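Local structure of Cow rumen GH26 endo-mannanase (Metagenome, 6UEH) at residues Leu145-Gln158 against Tyr345-Ile358. The protein probably hydrolyses internal beta-1,4-mannosidic linkages of mannans such as galactomannan, as an endo-acting mannanase of glycoside hydrolase family 26. Sequence-based numbering, arbitrary orientation.
Sequences LSDPKATKEAQKLQ and YDKLTNEYDLHNLI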
loop_
_atom_site.group_PDB
_atom_site.type_symbol
_atom_site.label_atom_id
_atom_site.label_comp_id
_atom_site.label_asym_id
_atom_site.label_seq_id
_atom_site.Cartn_x
_atom_site.Cartn_y
_atom_site.Cartn_z
ATOM N N LEU A 145 13.785 -0.563 14.419
ATOM C CA LEU A 145 13.453 -1.815 13.749
ATOM C C LEU A 145 12.902 -2.843 14.733
ATOM O O LEU A 145 13.204 -2.801 15.925
ATOM C CB LEU A 145 14.680 -2.366 13.020
ATOM C CG LEU A 145 15.043 -1.588 11.751
ATOM C CD1 LEU A 145 16.381 -2.043 11.186
ATOM C CD2 LEU A 145 13.937 -1.730 10.711
ATOM N N SER A 146 12.084 -3.760 14.226
ATOM C CA SER A 146 11.437 -4.762 15.068
ATOM C C SER A 146 12.434 -5.781 15.610
ATOM O O SER A 146 12.235 -6.336 16.692
ATOM C CB SER A 146 10.330 -5.479 14.291
ATOM O OG SER A 146 10.845 -6.099 13.126
ATOM N N ASP A 147 13.495 -6.033 14.851
ATOM C CA ASP A 147 14.567 -6.922 15.293
ATOM C C ASP A 147 15.483 -6.181 16.260
ATOM O O ASP A 147 16.158 -5.228 15.869
ATOM C CB ASP A 147 15.365 -7.450 14.093
ATOM C CG ASP A 147 16.321 -8.582 14.459
ATOM O OD1 ASP A 147 16.693 -8.722 15.644
ATOM O OD2 ASP A 147 16.714 -9.334 13.542
ATOM N N PRO A 148 15.516 -6.623 17.527
ATOM C CA PRO A 148 16.349 -5.986 18.552
ATOM C C PRO A 148 17.834 -6.055 18.210
ATOM O O PRO A 148 18.615 -5.235 18.693
ATOM C CB PRO A 148 16.049 -6.801 19.817
ATOM C CG PRO A 148 14.762 -7.504 19.536
ATOM C CD PRO A 148 14.762 -7.768 18.066
ATOM N N LYS A 149 18.210 -7.026 17.384
ATOM C CA LYS A 149 19.607 -7.227 17.018
ATOM C C LYS A 149 19.934 -6.663 15.639
ATOM O O LYS A 149 20.969 -6.997 15.065
ATOM C CB LYS A 149 19.959 -8.716 17.052
ATOM C CG LYS A 149 19.866 -9.357 18.426
ATOM C CD LYS A 149 20.185 -10.840 18.347
ATOM C CE LYS A 149 20.107 -11.502 19.711
ATOM N NZ LYS A 149 20.340 -12.973 19.616
ATOM N N ALA A 150 19.047 -5.819 15.116
ATOM C CA ALA A 150 19.230 -5.208 13.797
ATOM C C ALA A 150 20.636 -4.636 13.630
ATOM O O ALA A 150 21.148 -3.972 14.528
ATOM C CB ALA A 150 18.194 -4.123 13.576
ATOM N N THR A 151 21.263 -4.912 12.489
ATOM C CA THR A 151 22.610 -4.418 12.228
ATOM C C THR A 151 22.594 -2.897 12.152
ATOM O O THR A 151 21.541 -2.297 11.951
ATOM C CB THR A 151 23.190 -4.987 10.922
ATOM O OG1 THR A 151 22.413 -4.523 9.810
ATOM C CG2 THR A 151 23.186 -6.511 10.954
ATOM N N LYS A 152 23.756 -2.273 12.314
ATOM C CA LYS A 152 23.820 -0.815 12.293
ATOM C C LYS A 152 23.454 -0.273 10.911
ATOM O O LYS A 152 22.828 0.779 10.801
ATOM C CB LYS A 152 25.205 -0.318 12.724
ATOM C CG LYS A 152 26.367 -0.777 11.857
ATOM C CD LYS A 152 27.686 -0.250 12.410
ATOM C CE LYS A 152 28.847 -0.515 11.460
ATOM N NZ LYS A 152 29.065 -1.970 11.224
ATOM N N GLU A 153 23.819 -1.002 9.861
ATOM C CA GLU A 153 23.502 -0.579 8.502
ATOM C C GLU A 153 21.995 -0.588 8.260
ATOM O O GLU A 153 21.459 0.322 7.631
ATOM C CB GLU A 153 24.202 -1.470 7.472
ATOM C CG GLU A 153 25.721 -1.331 7.445
ATOM C CD GLU A 153 26.403 -2.105 8.555
ATOM O OE1 GLU A 153 25.754 -2.985 9.160
ATOM O OE2 GLU A 153 27.592 -1.836 8.823
ATOM N N ALA A 154 21.317 -1.615 8.766
ATOM C CA ALA A 154 19.869 -1.727 8.613
ATOM C C ALA A 154 19.137 -0.608 9.349
ATOM O O ALA A 154 18.228 0.018 8.802
ATOM C CB ALA A 154 19.388 -3.085 9.108
ATOM N N GLN A 155 19.539 -0.359 10.591
ATOM C CA GLN A 155 18.898 0.664 11.406
ATOM C C GLN A 155 19.158 2.062 10.849
ATOM O O GLN A 155 18.272 2.918 10.860
ATOM C CB GLN A 155 19.379 0.572 12.857
ATOM C CG GLN A 155 18.660 1.525 13.799
ATOM C CD GLN A 155 17.157 1.316 13.802
ATOM O OE1 GLN A 155 16.654 0.348 14.372
ATOM N NE2 GLN A 155 16.432 2.222 13.153
ATOM N N LYS A 156 20.371 2.288 10.354
ATOM C CA LYS A 156 20.712 3.573 9.749
ATOM C C LYS A 156 19.917 3.810 8.466
ATOM O O LYS A 156 19.491 4.934 8.196
ATOM C CB LYS A 156 22.215 3.658 9.475
ATOM C CG LYS A 156 23.038 3.956 10.722
ATOM C CD LYS A 156 24.497 3.555 10.563
ATOM C CE LYS A 156 25.206 4.389 9.520
ATOM N NZ LYS A 156 26.651 4.016 9.428
ATOM N N LEU A 157 19.713 2.754 7.683
ATOM C CA LEU A 157 18.889 2.859 6.478
ATOM C C LEU A 157 17.443 3.201 6.839
ATOM O O LEU A 157 16.851 4.108 6.256
ATOM C CB LEU A 157 18.940 1.563 5.662
ATOM C CG LEU A 157 17.978 1.454 4.473
ATOM C CD1 LEU A 157 18.108 2.647 3.532
ATOM C CD2 LEU A 157 18.206 0.149 3.713
ATOM N N GLN A 158 16.886 2.479 7.807
ATOM C CA GLN A 158 15.511 2.715 8.235
ATOM C C GLN A 158 15.331 4.133 8.771
ATOM O O GLN A 158 14.303 4.772 8.533
ATOM C CB GLN A 158 15.093 1.693 9.297
ATOM C CG GLN A 158 13.634 1.799 9.745
ATOM C CD GLN A 158 12.653 1.180 8.756
ATOM O OE1 GLN A 158 12.900 1.147 7.550
ATOM N NE2 GLN A 158 11.534 0.681 9.270
ATOM N N TYR A 345 10.188 -15.195 9.710
ATOM C CA TYR A 345 10.830 -14.156 10.508
ATOM C C TYR A 345 11.681 -14.771 11.613
ATOM O O TYR A 345 12.839 -14.395 11.802
ATOM C CB TYR A 345 9.775 -13.222 11.108
ATOM C CG TYR A 345 10.321 -12.004 11.828
ATOM C CD1 TYR A 345 10.846 -12.104 13.110
ATOM C CD2 TYR A 345 10.277 -10.746 11.236
ATOM C CE1 TYR A 345 11.333 -10.992 13.776
ATOM C CE2 TYR A 345 10.758 -9.627 11.896
ATOM C CZ TYR A 345 11.285 -9.757 13.165
ATOM O OH TYR A 345 11.766 -8.650 13.828
ATOM N N ASP A 346 11.096 -15.712 12.346
ATOM C CA ASP A 346 11.798 -16.375 13.439
ATOM C C ASP A 346 12.961 -17.220 12.932
ATOM O O ASP A 346 14.030 -17.238 13.538
ATOM C CB ASP A 346 10.834 -17.245 14.248
ATOM C CG ASP A 346 9.825 -16.426 15.033
ATOM O OD1 ASP A 346 10.018 -15.196 15.151
ATOM O OD2 ASP A 346 8.848 -17.014 15.544
ATOM N N LYS A 347 12.749 -17.921 11.821
ATOM C CA LYS A 347 13.792 -18.765 11.243
ATOM C C LYS A 347 15.010 -17.955 10.807
ATOM O O LYS A 347 16.143 -18.317 11.122
ATOM C CB LYS A 347 13.247 -19.559 10.055
ATOM C CG LYS A 347 12.675 -20.922 10.420
ATOM C CD LYS A 347 13.761 -21.852 10.939
ATOM C CE LYS A 347 13.222 -23.256 11.195
ATOM N NZ LYS A 347 12.197 -23.291 12.278
ATOM N N LEU A 348 14.776 -16.860 10.089
ATOM C CA LEU A 348 15.873 -16.048 9.566
ATOM C C LEU A 348 16.628 -15.306 10.667
ATOM O O LEU A 348 17.858 -15.235 10.639
ATOM C CB LEU A 348 15.358 -15.044 8.529
ATOM C CG LEU A 348 14.874 -15.601 7.185
ATOM C CD1 LEU A 348 14.692 -14.476 6.172
ATOM C CD2 LEU A 348 15.832 -16.659 6.646
ATOM N N THR A 349 15.897 -14.755 11.634
ATOM C CA THR A 349 16.524 -13.936 12.670
ATOM C C THR A 349 17.162 -14.771 13.776
ATOM O O THR A 349 18.220 -14.416 14.290
ATOM C CB THR A 349 15.518 -12.952 13.315
ATOM O OG1 THR A 349 14.447 -13.679 13.934
ATOM C CG2 THR A 349 14.955 -11.997 12.270
ATOM N N ASN A 350 16.528 -15.878 14.144
ATOM C CA ASN A 350 17.032 -16.690 15.246
ATOM C C ASN A 350 17.962 -17.810 14.790
ATOM O O ASN A 350 19.119 -17.868 15.204
ATOM C CB ASN A 350 15.869 -17.277 16.048
ATOM C CG ASN A 350 15.052 -16.210 16.749
ATOM O OD1 ASN A 350 15.601 -15.256 17.296
ATOM N ND2 ASN A 350 13.732 -16.362 16.731
ATOM N N GLU A 351 17.458 -18.695 13.938
ATOM C CA GLU A 351 18.229 -19.859 13.515
ATOM C C GLU A 351 19.382 -19.480 12.585
ATOM O O GLU A 351 20.466 -20.057 12.668
ATOM C CB GLU A 351 17.314 -20.882 12.837
ATOM C CG GLU A 351 18.020 -22.154 12.402
ATOM C CD GLU A 351 17.082 -23.344 12.333
ATOM O OE1 GLU A 351 16.569 -23.756 13.397
ATOM O OE2 GLU A 351 16.856 -23.864 11.219
ATOM N N TYR A 352 19.155 -18.507 11.708
ATOM C CA TYR A 352 20.180 -18.111 10.746
ATOM C C TYR A 352 20.885 -16.813 11.135
ATOM O O TYR A 352 21.790 -16.362 10.432
ATOM C CB TYR A 352 19.572 -17.986 9.350
ATOM C CG TYR A 352 19.224 -19.324 8.740
ATOM C CD1 TYR A 352 20.209 -20.133 8.188
ATOM C CD2 TYR A 352 17.915 -19.789 8.731
ATOM C CE1 TYR A 352 19.901 -21.364 7.636
ATOM C CE2 TYR A 352 17.596 -21.020 8.180
ATOM C CZ TYR A 352 18.592 -21.801 7.634
ATOM O OH TYR A 352 18.281 -23.025 7.083
ATOM N N ASP A 353 20.464 -16.228 12.253
ATOM C CA ASP A 353 21.115 -15.052 12.834
ATOM C C ASP A 353 21.237 -13.896 11.837
ATOM O O ASP A 353 22.248 -13.192 11.803
ATOM C CB ASP A 353 22.499 -15.432 13.375
ATOM C CG ASP A 353 22.986 -14.484 14.458
ATOM O OD1 ASP A 353 22.138 -13.869 15.140
ATOM O OD2 ASP A 353 24.217 -14.361 14.633
ATOM N N LEU A 354 20.200 -13.706 11.031
ATOM C CA LEU A 354 20.165 -12.613 10.065
ATOM C C LEU A 354 19.439 -11.401 10.645
ATOM O O LEU A 354 18.301 -11.507 11.096
ATOM C CB LEU A 354 19.494 -13.074 8.771
ATOM C CG LEU A 354 20.282 -14.109 7.965
ATOM C CD1 LEU A 354 19.399 -14.786 6.929
ATOM C CD2 LEU A 354 21.472 -13.443 7.294
ATOM N N HIS A 355 20.100 -10.249 10.632
ATOM C CA HIS A 355 19.544 -9.057 11.265
ATOM C C HIS A 355 19.712 -7.812 10.402
ATOM O O HIS A 355 19.502 -6.692 10.868
ATOM C CB HIS A 355 20.196 -8.837 12.631
ATOM C CG HIS A 355 20.166 -10.047 13.513
ATOM N ND1 HIS A 355 19.014 -10.494 14.124
ATOM C CD2 HIS A 355 21.143 -10.912 13.874
ATOM C CE1 HIS A 355 19.284 -11.578 14.829
ATOM N NE2 HIS A 355 20.570 -11.854 14.693
ATOM N N ASN A 356 20.082 -8.017 9.142
ATOM C CA ASN A 356 20.327 -6.918 8.215
ATOM C C ASN A 356 19.103 -6.591 7.368
ATOM O O ASN A 356 19.210 -5.906 6.352
ATOM C CB ASN A 356 21.505 -7.254 7.301
ATOM C CG ASN A 356 21.263 -8.513 6.482
ATOM O OD1 ASN A 356 20.617 -9.453 6.948
ATOM N ND2 ASN A 356 21.778 -8.534 5.258
ATOM N N LEU A 357 17.944 -7.078 7.792
ATOM C CA LEU A 357 16.739 -6.995 6.979
ATOM C C LEU A 357 15.736 -5.978 7.502
ATOM O O LEU A 357 15.499 -5.880 8.707
ATOM C CB LEU A 357 16.067 -8.366 6.893
ATOM C CG LEU A 357 16.958 -9.533 6.468
ATOM C CD1 LEU A 357 16.175 -10.839 6.496
ATOM C CD2 LEU A 357 17.553 -9.279 5.086
ATOM N N ILE A 358 15.157 -5.219 6.578
ATOM C CA ILE A 358 14.015 -4.368 6.878
ATOM C C ILE A 358 12.774 -5.060 6.332
ATOM O O ILE A 358 12.564 -5.112 5.121
ATOM C CB ILE A 358 14.163 -2.961 6.265
ATOM C CG1 ILE A 358 15.424 -2.281 6.807
ATOM C CG2 ILE A 358 12.930 -2.117 6.558
ATOM C CD1 ILE A 358 15.635 -0.876 6.288
HETATM O O HOH W 1 11.083 -8.972 16.471
HETATM O O HOH W 2 23.011 -12.867 17.646
#
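Tyr345 brings its OH to 2.8 Å from Ser146 OG, near the plane of the ring; Ser146 OG is hydrogen-bonded to Asp381, and a water joins Tyr345 OH to Ser146 O. One turn on, Thr349 CG2 lies 3.4 Å from Asp147 OD2. The same oxygen accepts a hydrogen bond from His355 ND1 (2.6 Å), close to the imidazole plane; the nitrogen comes from the syn side, tilted 22° out of a carboxylate plane that stands 68° from the ring. A chi1 of -169°, with CG opposite the backbone N, swings the Asp147 carboxylate to the imidazole edge, while OD1 accepts from Lys149 N in an Asx turn. His355 NE2 donates to Asp353 OD1, so both nitrogens are held and the ring's rotation is fixed. Lys149 CB covers one face, 3.6 Å from the ring centroid, a CH-pi contact. A leucine in place of His355 would probably leave the carboxylates of Asp147 and Asp353 without their shared donor. His355 O accepts from Thr151 N (3.0 Å); Thr151 is the N-cap of helix 152-164, its OG1 accepting from Ala154 N. Ile358 sets CD1 against Leu157 CG (3.8 Å) and CG2 against Gln158 OE1, which is buried without a polar partner, whereas Gln158 NE2 bonds to Asp381 O. The contact joins the start of helix 152-164 to the loop between helix 334-351 and strand 357-362, an alpha-to-beta connection of the (beta/alpha)8 TIM barrel.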